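Local coordinates for carboxylesterase (Uncultured bacterium, PDB 5GMX), which hydrolyses carboxylic ester bonds as a family VIII carboxylesterase and also acts on oxyimino cephalosporins, in keeping with its beta-lactamase-like fold, at residues 33-38 and 360-365; 134-139 and 253-258; 189-194 and 291-296; 333-338 and 352-357. All coordinates share one frame; numbering follows the deposited sequence.

Contact 1: 33-38 and 360-365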
loop_
_atom_site.group_PDB
_atom_site.type_symbol
_atom_site.label_atom_id
_atom_site.label_comp_id
_atom_site.label_asym_id
_atom_site.label_seq_id
_atom_site.Cartn_x
_atom_site.Cartn_y
_atom_site.Cartn_z
ATOM N N GLY A 33 1.409 -9.884 -17.445
ATOM C CA GLY A 33 1.218 -8.465 -17.694
ATOM C C GLY A 33 1.800 -7.635 -16.564
ATOM O O GLY A 33 1.810 -8.072 -15.412
ATOM N N ALA A 34 2.275 -6.434 -16.879
ATOM C CA ALA A 34 2.893 -5.605 -15.855
ATOM C C ALA A 34 2.936 -4.136 -16.228
ATOM O O ALA A 34 2.938 -3.764 -17.408
ATOM C CB ALA A 34 4.300 -6.107 -15.548
ATOM N N SER A 35 2.997 -3.307 -15.197
ATOM C CA SER A 35 3.138 -1.874 -15.352
ATOM C C SER A 35 4.168 -1.357 -14.352
ATOM O O SER A 35 4.301 -1.882 -13.233
ATOM C CB SER A 35 1.805 -1.173 -15.142
ATOM O OG SER A 35 1.360 -1.345 -13.807
ATOM N N PHE A 36 4.890 -0.325 -14.772
ATOM C CA PHE A 36 5.979 0.240 -13.999
ATOM C C PHE A 36 6.023 1.761 -14.143
ATOM O O PHE A 36 5.867 2.304 -15.242
ATOM C CB PHE A 36 7.316 -0.370 -14.436
ATOM C CG PHE A 36 8.507 0.243 -13.755
ATOM C CD1 PHE A 36 9.207 1.281 -14.354
ATOM C CD2 PHE A 36 8.900 -0.186 -12.500
ATOM C CE1 PHE A 36 10.283 1.870 -13.714
ATOM C CE2 PHE A 36 9.985 0.392 -11.859
ATOM C CZ PHE A 36 10.681 1.411 -12.467
ATOM N N GLY A 37 6.273 2.448 -13.039
ATOM C CA GLY A 37 6.450 3.887 -13.070
ATOM C C GLY A 37 7.671 4.313 -12.273
ATOM O O GLY A 37 8.069 3.658 -11.299
ATOM N N LEU A 38 8.281 5.410 -12.709
ATOM C CA LEU A 38 9.404 5.998 -12.008
ATOM C C LEU A 38 9.321 7.517 -12.092
ATOM O O LEU A 38 9.221 8.097 -13.182
ATOM C CB LEU A 38 10.734 5.491 -12.577
ATOM C CG LEU A 38 12.029 6.040 -11.948
ATOM C CD1 LEU A 38 12.255 5.482 -10.563
ATOM C CD2 LEU A 38 13.249 5.751 -12.821
ATOM N N GLY A 360 7.005 2.787 -8.682
ATOM C CA GLY A 360 5.816 1.959 -8.568
ATOM C C GLY A 360 5.813 0.771 -9.513
ATOM O O GLY A 360 6.247 0.879 -10.657
ATOM N N TYR A 361 5.313 -0.369 -9.044
ATOM C CA TYR A 361 5.296 -1.565 -9.879
ATOM C C TYR A 361 4.106 -2.463 -9.540
ATOM O O TYR A 361 3.867 -2.795 -8.361
ATOM C CB TYR A 361 6.632 -2.304 -9.742
ATOM C CG TYR A 361 6.693 -3.659 -10.409
ATOM C CD1 TYR A 361 6.447 -3.809 -11.772
ATOM C CD2 TYR A 361 7.058 -4.781 -9.681
ATOM C CE1 TYR A 361 6.507 -5.063 -12.378
ATOM C CE2 TYR A 361 7.151 -6.024 -10.275
ATOM C CZ TYR A 361 6.853 -6.165 -11.613
ATOM O OH TYR A 361 6.935 -7.416 -12.162
ATOM N N ALA A 362 3.328 -2.811 -10.566
ATOM C CA ALA A 362 2.127 -3.629 -10.355
ATOM C C ALA A 362 1.925 -4.607 -11.508
ATOM O O ALA A 362 2.020 -4.225 -12.672
ATOM C CB ALA A 362 0.894 -2.745 -10.187
HETATM N N MSE A 363 1.617 -5.858 -11.185
HETATM C CA MSE A 363 1.555 -6.912 -12.192
HETATM C C MSE A 363 0.506 -7.955 -11.822
HETATM O O MSE A 363 0.050 -7.994 -10.684
HETATM C CB MSE A 363 2.929 -7.564 -12.348
HETATM C CG MSE A 363 3.251 -8.617 -11.296
HETATM SE SE MSE A 363 3.236 -8.038 -9.405
HETATM C CE MSE A 363 4.190 -6.407 -9.587
ATOM N N ASN A 364 0.116 -8.797 -12.779
ATOM C CA ASN A 364 -0.944 -9.759 -12.509
ATOM C C ASN A 364 -0.468 -11.201 -12.280
ATOM O O ASN A 364 -1.263 -12.053 -11.878
ATOM C CB ASN A 364 -1.987 -9.718 -13.636
ATOM C CG ASN A 364 -1.433 -10.154 -14.983
ATOM O OD1 ASN A 364 -0.223 -10.225 -15.187
ATOM N ND2 ASN A 364 -2.331 -10.417 -15.922
ATOM N N GLN A 365 0.808 -11.481 -12.533
ATOM C CA GLN A 365 1.365 -12.800 -12.217
ATOM C C GLN A 365 2.072 -12.799 -10.864
ATOM O O GLN A 365 3.154 -12.231 -10.711
ATOM C CB GLN A 365 2.341 -13.269 -13.294
ATOM C CG GLN A 365 3.011 -14.603 -12.955
ATOM C CD GLN A 365 2.005 -15.732 -12.764
ATOM O OE1 GLN A 365 1.338 -16.140 -13.711
ATOM N NE2 GLN A 365 1.883 -16.230 -11.532
HETATM O O HOH W 1 2.905 -10.320 -14.560
#

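Contact 2: 134-139 and 253-258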
loop_
_atom_site.group_PDB
_atom_site.type_symbol
_atom_site.label_atom_id
_atom_site.label_comp_id
_atom_site.label_asym_id
_atom_site.label_seq_id
_atom_site.Cartn_x
_atom_site.Cartn_y
_atom_site.Cartn_z
ATOM N N ASP A 134 -18.569 -9.609 5.575
ATOM C CA ASP A 134 -18.251 -8.920 6.817
ATOM C C ASP A 134 -17.179 -7.872 6.561
ATOM O O ASP A 134 -17.236 -6.762 7.090
ATOM C CB ASP A 134 -17.776 -9.907 7.881
ATOM C CG ASP A 134 -18.829 -10.934 8.225
ATOM O OD1 ASP A 134 -20.016 -10.553 8.317
ATOM O OD2 ASP A 134 -18.466 -12.120 8.401
ATOM N N LEU A 135 -16.212 -8.229 5.726
ATOM C CA LEU A 135 -15.165 -7.297 5.330
ATOM C C LEU A 135 -15.752 -6.079 4.630
ATOM O O LEU A 135 -15.254 -4.959 4.794
ATOM C CB LEU A 135 -14.159 -7.987 4.407
ATOM C CG LEU A 135 -12.699 -8.009 4.832
ATOM C CD1 LEU A 135 -12.576 -8.532 6.252
ATOM C CD2 LEU A 135 -11.899 -8.868 3.864
ATOM N N TYR A 136 -16.824 -6.290 3.870
ATOM C CA TYR A 136 -17.380 -5.186 3.084
ATOM C C TYR A 136 -18.245 -4.233 3.922
ATOM O O TYR A 136 -18.538 -3.121 3.492
ATOM C CB TYR A 136 -18.177 -5.725 1.894
ATOM C CG TYR A 136 -17.384 -6.688 1.036
ATOM C CD1 TYR A 136 -15.993 -6.663 1.035
ATOM C CD2 TYR A 136 -18.020 -7.628 0.237
ATOM C CE1 TYR A 136 -15.264 -7.536 0.263
ATOM C CE2 TYR A 136 -17.295 -8.506 -0.542
ATOM C CZ TYR A 136 -15.917 -8.456 -0.523
ATOM O OH TYR A 136 -15.180 -9.327 -1.286
ATOM N N ASP A 137 -18.633 -4.652 5.122
ATOM C CA ASP A 137 -19.429 -3.791 5.995
ATOM C C ASP A 137 -18.511 -2.996 6.921
ATOM O O ASP A 137 -18.128 -3.471 7.996
ATOM C CB ASP A 137 -20.427 -4.620 6.806
ATOM C CG ASP A 137 -21.451 -3.760 7.556
ATOM O OD1 ASP A 137 -21.161 -2.586 7.891
ATOM O OD2 ASP A 137 -22.567 -4.267 7.808
ATOM N N TRP A 138 -18.187 -1.774 6.506
ATOM C CA TRP A 138 -17.160 -0.961 7.159
ATOM C C TRP A 138 -17.401 -0.706 8.651
ATOM O O TRP A 138 -16.545 -1.004 9.502
ATOM C CB TRP A 138 -17.027 0.381 6.439
ATOM C CG TRP A 138 -15.933 1.231 6.998
ATOM C CD1 TRP A 138 -16.016 2.090 8.056
ATOM C CD2 TRP A 138 -14.578 1.291 6.537
ATOM N NE1 TRP A 138 -14.799 2.685 8.278
ATOM C CE2 TRP A 138 -13.898 2.210 7.360
ATOM C CE3 TRP A 138 -13.876 0.665 5.501
ATOM C CZ2 TRP A 138 -12.548 2.523 7.178
ATOM C CZ3 TRP A 138 -12.533 0.975 5.322
ATOM C CH2 TRP A 138 -11.886 1.896 6.155
ATOM N N ASP A 139 -18.556 -0.133 8.958
ATOM C CA ASP A 139 -18.872 0.277 10.323
ATOM C C ASP A 139 -18.952 -0.915 11.270
ATOM O O ASP A 139 -18.572 -0.822 12.437
ATOM C CB ASP A 139 -20.182 1.063 10.342
ATOM C CG ASP A 139 -20.097 2.348 9.531
ATOM O OD1 ASP A 139 -18.983 2.917 9.434
ATOM O OD2 ASP A 139 -21.139 2.784 8.987
ATOM N N ALA A 253 -9.471 -11.318 -5.744
ATOM C CA ALA A 253 -9.188 -10.118 -6.525
ATOM C C ALA A 253 -10.025 -10.074 -7.810
ATOM O O ALA A 253 -10.347 -8.997 -8.310
ATOM C CB ALA A 253 -7.707 -10.048 -6.861
ATOM N N ASN A 254 -10.381 -11.248 -8.330
ATOM C CA ASN A 254 -11.148 -11.351 -9.569
ATOM C C ASN A 254 -12.656 -11.269 -9.333
ATOM O O ASN A 254 -13.453 -11.457 -10.251
ATOM C CB ASN A 254 -10.801 -12.655 -10.290
ATOM C CG ASN A 254 -9.321 -12.746 -10.663
ATOM O OD1 ASN A 254 -8.687 -11.748 -11.018
ATOM N ND2 ASN A 254 -8.769 -13.946 -10.575
ATOM N N ASP A 255 -13.038 -10.971 -8.097
ATOM C CA ASP A 255 -14.439 -10.836 -7.729
ATOM C C ASP A 255 -14.808 -9.365 -7.649
ATOM O O ASP A 255 -14.107 -8.578 -7.015
ATOM C CB ASP A 255 -14.703 -11.565 -6.406
ATOM C CG ASP A 255 -16.128 -11.397 -5.904
ATOM O OD1 ASP A 255 -16.995 -12.234 -6.234
ATOM O OD2 ASP A 255 -16.381 -10.417 -5.173
ATOM N N ARG A 256 -15.889 -8.992 -8.332
ATOM C CA ARG A 256 -16.297 -7.593 -8.433
ATOM C C ARG A 256 -16.649 -6.996 -7.076
ATOM O O ARG A 256 -16.346 -5.835 -6.822
ATOM C CB ARG A 256 -17.480 -7.442 -9.408
ATOM C CG ARG A 256 -18.199 -6.090 -9.353
ATOM C CD ARG A 256 -17.310 -4.899 -9.757
ATOM N NE ARG A 256 -17.927 -3.625 -9.379
ATOM C CZ ARG A 256 -17.271 -2.471 -9.247
ATOM N NH1 ARG A 256 -15.960 -2.411 -9.458
ATOM N NH2 ARG A 256 -17.924 -1.378 -8.880
ATOM N N ALA A 257 -17.282 -7.781 -6.207
ATOM C CA ALA A 257 -17.687 -7.274 -4.895
ATOM C C ALA A 257 -16.465 -6.853 -4.081
ATOM O O ALA A 257 -16.496 -5.857 -3.359
ATOM C CB ALA A 257 -18.508 -8.320 -4.136
ATOM N N TRP A 258 -15.384 -7.608 -4.224
ATOM C CA TRP A 258 -14.127 -7.273 -3.563
ATOM C C TRP A 258 -13.604 -5.925 -4.072
ATOM O O TRP A 258 -13.340 -5.013 -3.287
ATOM C CB TRP A 258 -13.107 -8.395 -3.794
ATOM C CG TRP A 258 -11.679 -8.079 -3.430
ATOM C CD1 TRP A 258 -10.705 -7.617 -4.271
ATOM C CD2 TRP A 258 -11.052 -8.251 -2.148
ATOM N NE1 TRP A 258 -9.519 -7.473 -3.590
ATOM C CE2 TRP A 258 -9.704 -7.857 -2.286
ATOM C CE3 TRP A 258 -11.502 -8.687 -0.896
ATOM C CZ2 TRP A 258 -8.804 -7.884 -1.222
ATOM C CZ3 TRP A 258 -10.605 -8.715 0.162
ATOM C CH2 TRP A 258 -9.270 -8.321 -0.011
HETATM O O HOH W 2 -16.749 -11.120 -2.341
#

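Contact 3: 189-194 and 291-296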
loop_
_atom_site.group_PDB
_atom_site.type_symbol
_atom_site.label_atom_id
_atom_site.label_comp_id
_atom_site.label_asym_id
_atom_site.label_seq_id
_atom_site.Cartn_x
_atom_site.Cartn_y
_atom_site.Cartn_z
ATOM N N GLU A 189 -9.511 12.501 -2.873
ATOM C CA GLU A 189 -9.549 13.963 -2.804
ATOM C C GLU A 189 -8.275 14.599 -2.269
ATOM O O GLU A 189 -7.889 15.681 -2.706
ATOM C CB GLU A 189 -10.747 14.427 -1.958
ATOM C CG GLU A 189 -12.093 14.259 -2.682
ATOM C CD GLU A 189 -13.305 14.574 -1.814
ATOM O OE1 GLU A 189 -13.121 14.914 -0.624
ATOM O OE2 GLU A 189 -14.446 14.470 -2.323
ATOM N N LYS A 190 -7.614 13.937 -1.329
ATOM C CA LYS A 190 -6.473 14.557 -0.675
ATOM C C LYS A 190 -5.118 14.060 -1.162
ATOM O O LYS A 190 -4.119 14.731 -0.965
ATOM C CB LYS A 190 -6.578 14.373 0.836
ATOM C CG LYS A 190 -7.748 15.136 1.426
ATOM C CD LYS A 190 -7.787 15.041 2.928
ATOM C CE LYS A 190 -8.752 16.069 3.496
ATOM N NZ LYS A 190 -8.250 17.451 3.249
ATOM N N VAL A 191 -5.072 12.899 -1.801
ATOM C CA VAL A 191 -3.790 12.366 -2.238
ATOM C C VAL A 191 -3.680 12.229 -3.757
ATOM O O VAL A 191 -2.785 12.804 -4.368
ATOM C CB VAL A 191 -3.511 10.987 -1.599
ATOM C CG1 VAL A 191 -2.222 10.404 -2.143
ATOM C CG2 VAL A 191 -3.464 11.105 -0.085
ATOM N N ALA A 192 -4.590 11.470 -4.356
ATOM C CA ALA A 192 -4.457 11.060 -5.757
ATOM C C ALA A 192 -4.865 12.126 -6.779
ATOM O O ALA A 192 -4.127 12.392 -7.733
ATOM C CB ALA A 192 -5.257 9.802 -5.995
ATOM N N SER A 193 -6.051 12.699 -6.603
ATOM C CA SER A 193 -6.585 13.657 -7.570
ATOM C C SER A 193 -5.742 14.931 -7.733
ATOM O O SER A 193 -5.521 15.356 -8.861
ATOM C CB SER A 193 -8.019 14.044 -7.206
ATOM O OG SER A 193 -8.591 14.861 -8.212
ATOM N N PRO A 194 -5.266 15.541 -6.623
ATOM C CA PRO A 194 -4.477 16.770 -6.806
ATOM C C PRO A 194 -3.231 16.607 -7.681
ATOM O O PRO A 194 -2.850 17.545 -8.380
ATOM C CB PRO A 194 -4.069 17.142 -5.368
ATOM C CG PRO A 194 -5.122 16.561 -4.520
ATOM C CD PRO A 194 -5.527 15.280 -5.192
ATOM N N THR A 291 2.157 20.517 -7.932
ATOM C CA THR A 291 1.046 20.508 -6.984
ATOM C C THR A 291 1.439 19.812 -5.669
ATOM O O THR A 291 1.974 18.704 -5.677
ATOM C CB THR A 291 -0.204 19.827 -7.583
ATOM O OG1 THR A 291 -0.656 20.569 -8.723
ATOM C CG2 THR A 291 -1.334 19.757 -6.545
ATOM N N ARG A 292 1.161 20.470 -4.546
ATOM C CA ARG A 292 1.559 19.966 -3.230
ATOM C C ARG A 292 0.419 19.264 -2.495
ATOM O O ARG A 292 -0.671 19.806 -2.379
ATOM C CB ARG A 292 2.095 21.106 -2.358
ATOM C CG ARG A 292 2.420 20.659 -0.938
ATOM C CD ARG A 292 3.094 21.751 -0.133
ATOM N NE ARG A 292 4.359 22.194 -0.724
ATOM C CZ ARG A 292 5.501 21.529 -0.624
ATOM N NH1 ARG A 292 5.539 20.370 0.017
ATOM N NH2 ARG A 292 6.606 22.009 -1.182
ATOM N N ILE A 293 0.675 18.060 -1.992
ATOM C CA ILE A 293 -0.335 17.360 -1.203
ATOM C C ILE A 293 0.048 17.333 0.277
ATOM O O ILE A 293 -0.799 17.101 1.136
ATOM C CB ILE A 293 -0.559 15.908 -1.691
ATOM C CG1 ILE A 293 0.757 15.128 -1.723
ATOM C CG2 ILE A 293 -1.228 15.881 -3.065
ATOM C CD1 ILE A 293 0.574 13.641 -1.976
ATOM N N ILE A 294 1.317 17.590 0.568
ATOM C CA ILE A 294 1.789 17.565 1.945
ATOM C C ILE A 294 3.109 18.326 2.111
ATOM O O ILE A 294 3.871 18.463 1.160
ATOM C CB ILE A 294 1.963 16.107 2.426
ATOM C CG1 ILE A 294 2.035 16.041 3.944
ATOM C CG2 ILE A 294 3.192 15.460 1.787
ATOM C CD1 ILE A 294 2.051 14.653 4.435
ATOM N N SER A 295 3.358 18.838 3.314
ATOM C CA SER A 295 4.637 19.468 3.632
ATOM C C SER A 295 5.725 18.416 3.910
ATOM O O SER A 295 5.425 17.270 4.248
ATOM C CB SER A 295 4.496 20.405 4.840
ATOM O OG SER A 295 4.500 19.670 6.054
ATOM N N ALA A 296 6.987 18.809 3.754
ATOM C CA ALA A 296 8.122 17.923 4.033
ATOM C C ALA A 296 8.182 17.486 5.510
ATOM O O ALA A 296 8.600 16.365 5.820
ATOM C CB ALA A 296 9.419 18.600 3.636
HETATM O O HOH W 3 -3.557 16.997 0.295
#

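Contact 4: 333-338 and 352-357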
loop_
_atom_site.group_PDB
_atom_site.type_symbol
_atom_site.label_atom_id
_atom_site.label_comp_id
_atom_site.label_asym_id
_atom_site.label_seq_id
_atom_site.Cartn_x
_atom_site.Cartn_y
_atom_site.Cartn_z
ATOM N N GLY A 333 16.243 -0.302 -2.299
ATOM C CA GLY A 333 17.405 0.372 -2.855
ATOM C C GLY A 333 18.477 0.716 -1.831
ATOM O O GLY A 333 18.412 0.267 -0.678
ATOM N N PRO A 334 19.475 1.522 -2.248
ATOM C CA PRO A 334 20.671 1.895 -1.469
ATOM C C PRO A 334 20.491 2.991 -0.404
ATOM O O PRO A 334 21.370 3.124 0.446
ATOM C CB PRO A 334 21.639 2.389 -2.550
ATOM C CG PRO A 334 20.752 2.917 -3.619
ATOM C CD PRO A 334 19.547 2.020 -3.635
ATOM N N ASN A 335 19.410 3.765 -0.444
ATOM C CA ASN A 335 19.158 4.737 0.621
ATOM C C ASN A 335 18.554 4.005 1.823
ATOM O O ASN A 335 17.451 3.450 1.733
ATOM C CB ASN A 335 18.248 5.879 0.126
ATOM C CG ASN A 335 17.904 6.897 1.219
ATOM O OD1 ASN A 335 18.432 6.852 2.333
ATOM N ND2 ASN A 335 17.014 7.833 0.889
ATOM N N PRO A 336 19.285 3.988 2.953
ATOM C CA PRO A 336 18.848 3.246 4.147
ATOM C C PRO A 336 17.543 3.775 4.750
ATOM O O PRO A 336 16.889 3.040 5.484
ATOM C CB PRO A 336 20.018 3.431 5.130
ATOM C CG PRO A 336 20.697 4.680 4.684
ATOM C CD PRO A 336 20.564 4.690 3.174
ATOM N N ASP A 337 17.168 5.012 4.432
ATOM C CA ASP A 337 15.943 5.606 4.967
ATOM C C ASP A 337 14.797 5.693 3.945
ATOM O O ASP A 337 13.837 6.444 4.137
ATOM C CB ASP A 337 16.247 6.989 5.538
ATOM C CG ASP A 337 17.116 6.918 6.782
ATOM O OD1 ASP A 337 17.089 5.864 7.465
ATOM O OD2 ASP A 337 17.815 7.913 7.083
ATOM N N ALA A 338 14.903 4.920 2.871
ATOM C CA ALA A 338 13.815 4.779 1.917
ATOM C C ALA A 338 12.594 4.162 2.597
ATOM O O ALA A 338 12.727 3.388 3.555
ATOM C CB ALA A 338 14.254 3.933 0.732
ATOM N N ASP A 352 12.297 7.612 -2.027
ATOM C CA ASP A 352 13.678 7.895 -1.636
ATOM C C ASP A 352 13.852 9.409 -1.673
ATOM O O ASP A 352 13.993 9.982 -2.751
ATOM C CB ASP A 352 14.658 7.189 -2.596
ATOM C CG ASP A 352 16.139 7.573 -2.367
ATOM O OD1 ASP A 352 16.443 8.522 -1.612
ATOM O OD2 ASP A 352 17.020 6.925 -2.984
ATOM N N THR A 353 13.823 10.063 -0.514
ATOM C CA THR A 353 13.867 11.525 -0.487
ATOM C C THR A 353 15.246 12.088 -0.848
ATOM O O THR A 353 15.359 13.257 -1.222
ATOM C CB THR A 353 13.461 12.098 0.890
ATOM O OG1 THR A 353 14.446 11.743 1.865
ATOM C CG2 THR A 353 12.109 11.575 1.315
ATOM N N LYS A 354 16.296 11.285 -0.698
ATOM C CA LYS A 354 17.641 11.737 -1.070
ATOM C C LYS A 354 17.762 11.919 -2.583
ATOM O O LYS A 354 18.133 12.993 -3.058
ATOM C CB LYS A 354 18.710 10.767 -0.559
ATOM C CG LYS A 354 18.807 10.698 0.964
ATOM C CD LYS A 354 20.047 9.927 1.412
ATOM C CE LYS A 354 20.238 9.965 2.935
ATOM N NZ LYS A 354 19.304 9.057 3.686
ATOM N N ALA A 355 17.418 10.882 -3.338
ATOM C CA ALA A 355 17.452 10.956 -4.797
ATOM C C ALA A 355 16.192 11.613 -5.360
ATOM O O ALA A 355 16.075 11.805 -6.569
ATOM C CB ALA A 355 17.630 9.561 -5.391
ATOM N N ARG A 356 15.260 11.964 -4.478
ATOM C CA ARG A 356 13.958 12.490 -4.886
ATOM C C ARG A 356 13.284 11.548 -5.892
ATOM O O ARG A 356 12.707 11.974 -6.894
ATOM C CB ARG A 356 14.102 13.912 -5.437
ATOM C CG ARG A 356 14.473 14.918 -4.338
ATOM C CD ARG A 356 14.955 16.242 -4.889
ATOM N NE ARG A 356 13.895 16.973 -5.575
ATOM C CZ ARG A 356 14.099 17.992 -6.411
ATOM N NH1 ARG A 356 15.335 18.403 -6.682
ATOM N NH2 ARG A 356 13.062 18.601 -6.984
ATOM N N LEU A 357 13.350 10.257 -5.588
ATOM C CA LEU A 357 12.903 9.208 -6.495
ATOM C C LEU A 357 11.688 8.480 -5.928
ATOM O O LEU A 357 11.692 8.078 -4.773
ATOM C CB LEU A 357 14.047 8.218 -6.742
ATOM C CG LEU A 357 13.865 6.947 -7.579
ATOM C CD1 LEU A 357 15.193 6.558 -8.223
ATOM C CD2 LEU A 357 13.346 5.775 -6.737
HETATM O O HOH W 4 16.890 3.750 -1.916
HETATM O O HOH W 5 16.075 10.037 2.802
HETATM O O HOH W 6 13.335 8.304 1.917
#

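Contact 1: 33-38 and 360-365
Strand 33-38 runs antiparallel to 360-363, the short axes 4.7 Å apart at 175°, and every other residue pair is hydrogen-bonded: Ser35 with Ala362 and Gly37 with Gly360. The straightest of these bonds is Gly360 N to Gly37 O, at 174°. Ala362 O is gripped twice, by Ser35 N at 2.9 Å almost along the C=O axis and by Ser35 OG at 3.2 Å in the carbonyl plane. That second grip is possible because OG sits between its own backbone N and carbonyl carbon (chi1 65°); the same OG also accepts from Gly272 N. These two strands lie at the middle of the antiparallel sheet of the beta-lactamase-like fold, joining an early strand to the last one. Ala34, Phe36, Tyr361 and selenomethionine Met363 all point to the sheet face covered by helices 16-27 and 374-385. Tyr361 can be followed outward on this face. Its CB lies 4.2 Å from Phe36 CD2, at the edge of the Phe36 ring, and the two side chains cross at about a right angle. With CG anti to the backbone N, the ring leans over the neighbouring strand, bringing CD1 within 3.2 Å of Ser35 O. Next along, CE1 reaches Ala34 CB at 4.0 Å, while the Met363 chain, bent at chi2 and chi3, folds CE back over one ring face. The OH at the tip comes close to Glu31. Past the strand end, Asn364 OD1 accepts from Gly33 N at 2.8 Å on a lone pair, in its carbonyl plane, and Asn364 N returns a bond to Gly33 O.

Contact 2: 134-139 and 253-258
Van der Waals contacts carry most of this junction between helix 132-136 and the start of helix 256-260, and Tyr136 is the main contributor. Its CG is anti to the carbonyl carbon (chi1 -54°), which sends the ring across to the other segment, where CE2 meets Ala257 CB at 3.8 Å and one ring face has Ala257 O above it, offset toward the rim. Trp258 approaches at about a right angle to the tyrosine. The phenolic oxygen lies in the indole plane, at the indole edge, and the tightest contact is Tyr136 OH to Trp258 CA at 3.2 Å. Leu135 runs alongside Trp258, pointing the same way, with CD2 3.9 Å from CZ3 at the edge of the indole.

Polar contact between the segments passes through water. One water lies 2.6 Å from Tyr136 OH, in the plane of the phenol ring, and donates to Asp255 OD2 at 2.9 Å. The same carboxylate oxygen accepts from Trp258 N at 3.1 Å through its anti lone pair, a capping bond from Asp255, which occupies the N-cap position of helix 256-260. Tyr136 OH is 3.4 Å from Trp258 N, but the angle is too poor for a hydrogen bond.

The indole NH donates to Asn68 OD1. The Trp258 side chain lies about 7 Å from the bound phenylmethanesulfonic acid. The contact thus joins two helices in the neighbourhood of the ligand pocket. Its chemistry implies that the helix N-terminus and the donating water would probably favour the ionised, carboxylate form of Asp255.

Contact 3: 189-194 and 291-296
Ile293 holds CG1 in the crowded position between its backbone N and carbonyl carbon (chi1 55°), which leaves CG2 anti to the carbonyl carbon and aimed at 190-194. That methyl meets Val191 O at 3.7 Å, the carbonyl of Lys190 slightly farther off, and Pro194 CB at 3.9 Å, so it rests against the carbonyls of Lys190 and Val191 and the ring of Pro194. In Thr291, OG1 is anti to the carbonyl carbon (chi1 -63°), which leaves CG2 anti to the backbone N and within 3.2 Å of Pro194 O. The apolar contact between Val191 CG1 and Ile293 CD1 is looser, at 4.3 Å. Helix 183-192 has a wider, pi-type turn over 189-192, and the contact joins it to strand 291-292 of the small two-stranded hairpin 287-288/291-292 and the residues after it. Val191 and Ile293 also lean on helix 272-283, which thereby lies against both segments. No direct hydrogen bond crosses; instead one water donates to Lys190 O at 2.7 Å and to Ile293 O at 2.9 Å. Val191 O is buried here without a polar partner, facing the isoleucine methyl, whereas the Lys190 ammonium forms a salt bridge with Glu87.

Contact 4: 333-338 and 352-357
Asp352 OD1 is gripped by three donors: Asn335 ND2 at 2.7 Å, Ala355 N at 3.1 Å and, weakly, Lys354 N. The first two approach from above the carboxylate plane, 65° and 63° out of it, and the bond to Ala355 N is the Asx motif that shapes the loop 352-355. Asn335 is held at both ends of its amide. With CG anti to the backbone N, ND2 faces Asp352, while OD1 takes Lys354 NZ at 2.7 Å and Asp337 N at 3.1 Å, the latter closing an Asx turn. Neither donor lies in the carbonyl plane. The Lys354 chain crosses the amide obliquely, CG 3.4 Å from Asn335 ND2, and bends at chi4 to bring NZ onto OD1; a long salt bridge to Asp337 OD2 adds a weaker pull. Waters add indirect links, one of them joining Asp337 O to Thr353 N. Asp352 OD2, meanwhile, is bonded to Tyr384 OH. A G1 beta bulge, with Arg356 and Leu357 facing Asp352, closes the turn between strands 348-352 and 357-363. The contact therefore ties this hairpin turn to the loop entering strand 339-342, at the strand ends of the main sheet, with helix 374-385 reached through Tyr384.

Contact 1 is the fully buried one, a backbone-bonded strand pair in the middle of the main sheet; contact 4 sits in the turns at the ends of that sheet's strands and shares strand 357-363 with it, the two touching where Leu38 CD1 meets Leu357 CG at 3.7 Å. Contacts 2 and 3 each involve a helix, and in both the polar link is a single water rather than a direct bond. Contact 2 is partly buried and near the ligand; contact 3 lies at the surface and is mostly apolar. Contact 4, partly buried, relies instead on side-chain amide, carboxylate and ammonium groups. Contacts 2 and 4 lie on opposite sides of the chain's centre, their centres 35 Å apart.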